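Local atomic coordinates of mandalate racemase/muconate lactonizing enzyme (Unidentified, PDB entry 4E4U), a protein that probably catalyses a racemase- or lactonizing-type reaction on a carboxylate substrate, as other enolase-superfamily members of the mandelate racemase/muconate lactonizing enzyme family do. Residues 10-15 with 379-384; 24-29 with 38-43. All coordinates share one frame; numbering follows the deposited sequence.

Interaction 1. Residues 10-15 with 379-384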
# COMPACT_ATOMS: atom_id res chain seq x y z
N ILE A 10 42.57 22.98 12.21
CA ILE A 10 42.52 21.73 11.47
C ILE A 10 43.81 20.97 11.74
O ILE A 10 44.87 21.30 11.21
CB ILE A 10 42.26 21.94 9.96
CG1 ILE A 10 40.93 22.67 9.76
CG2 ILE A 10 42.26 20.60 9.23
CD1 ILE A 10 40.55 22.94 8.32
N VAL A 11 43.70 19.96 12.60
CA VAL A 11 44.86 19.26 13.14
C VAL A 11 45.21 18.04 12.29
O VAL A 11 44.34 17.24 11.95
CB VAL A 11 44.55 18.80 14.57
CG1 VAL A 11 45.68 17.97 15.14
CG2 VAL A 11 44.25 20.00 15.46
N ALA A 12 46.49 17.91 11.94
CA ALA A 12 46.97 16.74 11.22
C ALA A 12 47.13 15.58 12.19
O ALA A 12 47.86 15.68 13.18
CB ALA A 12 48.31 17.05 10.56
N VAL A 13 46.45 14.47 11.91
CA VAL A 13 46.57 13.28 12.74
C VAL A 13 47.85 12.54 12.36
O VAL A 13 48.08 12.25 11.19
CB VAL A 13 45.35 12.35 12.55
CG1 VAL A 13 45.48 11.11 13.40
CG2 VAL A 13 44.05 13.09 12.87
N PRO A 14 48.73 12.26 13.34
CA PRO A 14 50.00 11.61 12.99
C PRO A 14 49.79 10.22 12.40
O PRO A 14 48.79 9.57 12.70
CB PRO A 14 50.71 11.49 14.34
CG PRO A 14 50.06 12.51 15.23
CD PRO A 14 48.63 12.56 14.78
N PRO A 15 50.74 9.76 11.55
CA PRO A 15 50.67 8.37 11.08
C PRO A 15 50.63 7.43 12.28
O PRO A 15 51.25 7.74 13.30
CB PRO A 15 51.98 8.20 10.30
CG PRO A 15 52.37 9.60 9.89
CD PRO A 15 51.90 10.48 11.01
N THR A 379 49.53 21.47 13.52
CA THR A 379 48.94 22.26 12.46
C THR A 379 50.11 22.96 11.75
O THR A 379 51.08 23.33 12.40
CB THR A 379 47.95 23.31 13.00
OG1 THR A 379 48.62 24.18 13.92
CG2 THR A 379 46.79 22.64 13.72
N PRO A 380 50.02 23.13 10.42
CA PRO A 380 48.89 22.78 9.56
C PRO A 380 48.97 21.37 8.99
O PRO A 380 50.04 20.75 9.00
CB PRO A 380 49.01 23.79 8.43
CG PRO A 380 50.49 23.98 8.28
CD PRO A 380 51.06 23.86 9.67
N TYR A 381 47.84 20.86 8.51
CA TYR A 381 47.82 19.63 7.73
C TYR A 381 48.32 19.96 6.32
O TYR A 381 47.87 20.92 5.71
CB TYR A 381 46.40 19.07 7.69
CG TYR A 381 46.19 17.91 6.75
CD1 TYR A 381 46.69 16.64 7.06
CD2 TYR A 381 45.49 18.06 5.56
CE1 TYR A 381 46.50 15.57 6.21
CE2 TYR A 381 45.29 16.99 4.70
CZ TYR A 381 45.79 15.75 5.03
OH TYR A 381 45.61 14.68 4.18
N THR A 382 49.26 19.17 5.82
CA THR A 382 49.84 19.44 4.50
C THR A 382 49.65 18.24 3.58
O THR A 382 50.26 18.16 2.51
CB THR A 382 51.33 19.76 4.59
OG1 THR A 382 52.02 18.63 5.14
CG2 THR A 382 51.58 20.98 5.46
N GLY A 383 48.81 17.31 4.01
CA GLY A 383 48.57 16.11 3.24
C GLY A 383 47.73 16.34 2.00
O GLY A 383 46.96 17.29 1.91
N GLU A 384 47.89 15.43 1.05
CA GLU A 384 47.19 15.48 -0.23
C GLU A 384 45.76 14.94 -0.14
O GLU A 384 44.90 15.29 -0.95
CB GLU A 384 47.98 14.70 -1.28
CG GLU A 384 48.32 13.24 -0.88
CD GLU A 384 49.40 13.13 0.19
OE1 GLU A 384 50.09 14.14 0.47
OE2 GLU A 384 49.56 12.03 0.77
O HOH W 1 45.72 22.58 8.93

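Interaction 2. Residues 24-29 with 38-43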
# COMPACT_ATOMS: atom_id res chain seq x y z
N ILE A 24 38.80 18.59 12.30
CA ILE A 24 38.44 19.99 12.15
C ILE A 24 37.78 20.50 13.43
O ILE A 24 36.64 20.13 13.72
CB ILE A 24 37.46 20.18 10.98
CG1 ILE A 24 38.03 19.60 9.69
CG2 ILE A 24 37.13 21.65 10.81
CD1 ILE A 24 37.03 19.55 8.54
N PHE A 25 38.48 21.35 14.17
CA PHE A 25 37.94 21.89 15.41
C PHE A 25 37.58 23.36 15.26
O PHE A 25 38.25 24.10 14.53
CB PHE A 25 38.95 21.74 16.56
CG PHE A 25 39.36 20.32 16.84
CD1 PHE A 25 38.42 19.37 17.23
CD2 PHE A 25 40.69 19.94 16.73
CE1 PHE A 25 38.81 18.06 17.49
CE2 PHE A 25 41.08 18.64 17.00
CZ PHE A 25 40.14 17.70 17.37
N VAL A 26 36.54 23.78 15.96
CA VAL A 26 36.21 25.20 16.06
C VAL A 26 36.15 25.61 17.53
O VAL A 26 35.67 24.85 18.38
CB VAL A 26 34.88 25.53 15.35
CG1 VAL A 26 35.04 25.37 13.84
CG2 VAL A 26 33.75 24.64 15.87
N LYS A 27 36.66 26.80 17.82
CA LYS A 27 36.59 27.36 19.17
C LYS A 27 35.83 28.68 19.12
O LYS A 27 36.18 29.58 18.35
CB LYS A 27 37.99 27.55 19.76
CG LYS A 27 38.67 26.24 20.14
CD LYS A 27 40.07 26.47 20.72
CE LYS A 27 40.03 27.21 22.06
NZ LYS A 27 41.38 27.43 22.63
N LEU A 28 34.78 28.78 19.93
CA LEU A 28 33.97 30.00 20.01
C LEU A 28 34.22 30.70 21.33
O LEU A 28 34.44 30.05 22.35
CB LEU A 28 32.49 29.65 19.93
CG LEU A 28 32.03 28.87 18.71
CD1 LEU A 28 30.53 28.65 18.78
CD2 LEU A 28 32.42 29.61 17.44
N LYS A 29 34.19 32.02 21.31
CA LYS A 29 34.26 32.77 22.56
C LYS A 29 33.08 33.74 22.63
O LYS A 29 32.66 34.30 21.62
CB LYS A 29 35.59 33.52 22.69
CG LYS A 29 35.96 33.85 24.14
CD LYS A 29 37.40 34.33 24.26
CE LYS A 29 37.89 34.23 25.70
NZ LYS A 29 38.44 35.52 26.20
N GLY A 38 34.06 22.72 19.41
CA GLY A 38 33.26 21.79 18.62
C GLY A 38 34.10 21.14 17.54
O GLY A 38 35.26 21.52 17.31
N GLU A 39 33.52 20.14 16.89
CA GLU A 39 34.20 19.41 15.82
C GLU A 39 33.25 19.27 14.64
O GLU A 39 32.04 19.10 14.82
CB GLU A 39 34.68 18.03 16.29
CG GLU A 39 35.45 17.29 15.22
CD GLU A 39 36.25 16.10 15.72
OE1 GLU A 39 36.26 15.81 16.94
OE2 GLU A 39 36.89 15.45 14.87
N ILE A 40 33.82 19.36 13.44
CA ILE A 40 33.09 19.28 12.19
C ILE A 40 33.47 18.01 11.46
O ILE A 40 34.66 17.72 11.30
CB ILE A 40 33.42 20.51 11.32
CG1 ILE A 40 32.86 21.77 11.98
CG2 ILE A 40 32.92 20.34 9.89
CD1 ILE A 40 33.33 23.07 11.37
N TYR A 41 32.47 17.24 11.01
CA TYR A 41 32.73 16.02 10.25
C TYR A 41 32.23 16.24 8.83
O TYR A 41 31.03 16.21 8.57
CB TYR A 41 32.01 14.82 10.88
CG TYR A 41 32.46 13.47 10.35
CD1 TYR A 41 33.70 12.96 10.70
CD2 TYR A 41 31.64 12.69 9.55
CE1 TYR A 41 34.12 11.72 10.24
CE2 TYR A 41 32.05 11.45 9.09
CZ TYR A 41 33.30 10.97 9.44
OH TYR A 41 33.74 9.74 9.00
N SER A 42 33.17 16.52 7.93
CA SER A 42 32.82 16.79 6.54
C SER A 42 34.08 16.75 5.69
O SER A 42 35.04 17.47 5.97
CB SER A 42 32.18 18.18 6.41
OG SER A 42 31.67 18.38 5.11
N ALA A 43 34.06 15.93 4.65
CA ALA A 43 35.24 15.79 3.79
C ALA A 43 34.90 15.75 2.31
O ALA A 43 35.68 15.26 1.50
CB ALA A 43 36.06 14.56 4.19
O HOH W 2 36.88 16.45 12.33

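Interaction 1. Residues 10-15 with 379-384
Tyr-381 has CG anti to its backbone N (chi1 172°), and with chi2 at 73° its CD1 comes to Ala-12 CB, while Thr-379 has CG2 anti to its own carbonyl carbon, turned to Ile-10 and Val-11. In this way the C-terminal loop after helix 372-377 packs on the end of strand 3-12, an outermost strand of the antiparallel sheet in the enolase-like N-terminal domain. No direct hydrogen bond joins 10-15 to 379-384. Ile-10 O and Tyr-381 N stand 4.0 Å apart, and one water bridges them, donating to Ile-10 O at 2.7 Å and accepting from Tyr-381 N at 2.8 Å. On the Thr-379 side, the methyl CG2 lies 3.4 Å from Ile-10 O and 3.9 Å from Val-11 CA, a van der Waals fit beside the carbonyl that the water also uses. The backbone of Ala-12 bonds His-378, just before the loop segment, so the attachment is not left to packing and water alone. The tyrosine is fixed at its far end too, where OH bonds Arg-385 O. One ring face carries Gly-383 N, 3.4 Å above the plane and over the centre; at the ring edge, in plane, Ala-12 CB meets Tyr-381 CD1 at 3.9 Å.

Interaction 2. Residues 24-29 with 38-43
Glu-39 lies alongside Phe-25, both side chains pointing the same way from one face of the sheet. From its CB, 4.1 Å from Phe-25 CD1, the chain leaves with CG anti to the backbone N (chi1 -177°), and CG comes within 3.4 Å of Ile-24 O. The chain stays extended, carrying CD to 3.7 Å from Phe-25 CE1. At the tip, OE1 sits 3.4 Å from the same Phe-25 CE1, with ring and carboxylate planes 67° apart. OE1 also accepts from Gly-316 N, while OE2 accepts from Gly-313 N and from a water that donates to Ile-40 O and takes the N-H of Ile-24. The buried carboxylate is thereby fixed in rotation and tied to the loop and helix start of the barrel domain, where backbone N-H groups would be expected to stabilise negative charge. The backbones beneath form the beta hairpin of strands 22-30 and 35-40 in the enolase-like N-terminal domain. Phe-25 and Glu-39 are a non-hydrogen-bonded antiparallel pair; Val-26 and Gly-38 are a hydrogen-bonded one, joined by Val-26 N to Gly-38 O and Gly-38 N to Val-26 O, both 2.9 Å. The first donor stands above the carbonyl plane of Gly-38, the second in that of Val-26. On the other face, Ile-24, Val-26 and Ile-40 pack against Ile-54 of helix 47-61. There the side chains of Ile-40 and Val-26 cross at about a right angle, Ile-40 CD1 touching Val-26 CG1 at 3.8 Å.

Interactions 1 and 2 lie with centres about 15 Å apart, on the same side of the chain's centre, and share one three-stranded antiparallel sheet ordered 3-12, 22-30, 35-40. Interaction 2 joins the second and third strands, while interaction 1 brings a loop from residues 379-384, far along the chain, back to the first. The 24-29 and 38-43 segments both fall between 10-15 and 379-384 in sequence. Direct packing links the two: Val-11 CG2 is 3.8 Å from Phe-25 CE2, and Ile-10 CG1 is 4.1 Å from Ile-24 CG2. The N-terminal sheet is thus anchored both to the barrel domain and to the C-terminal loop.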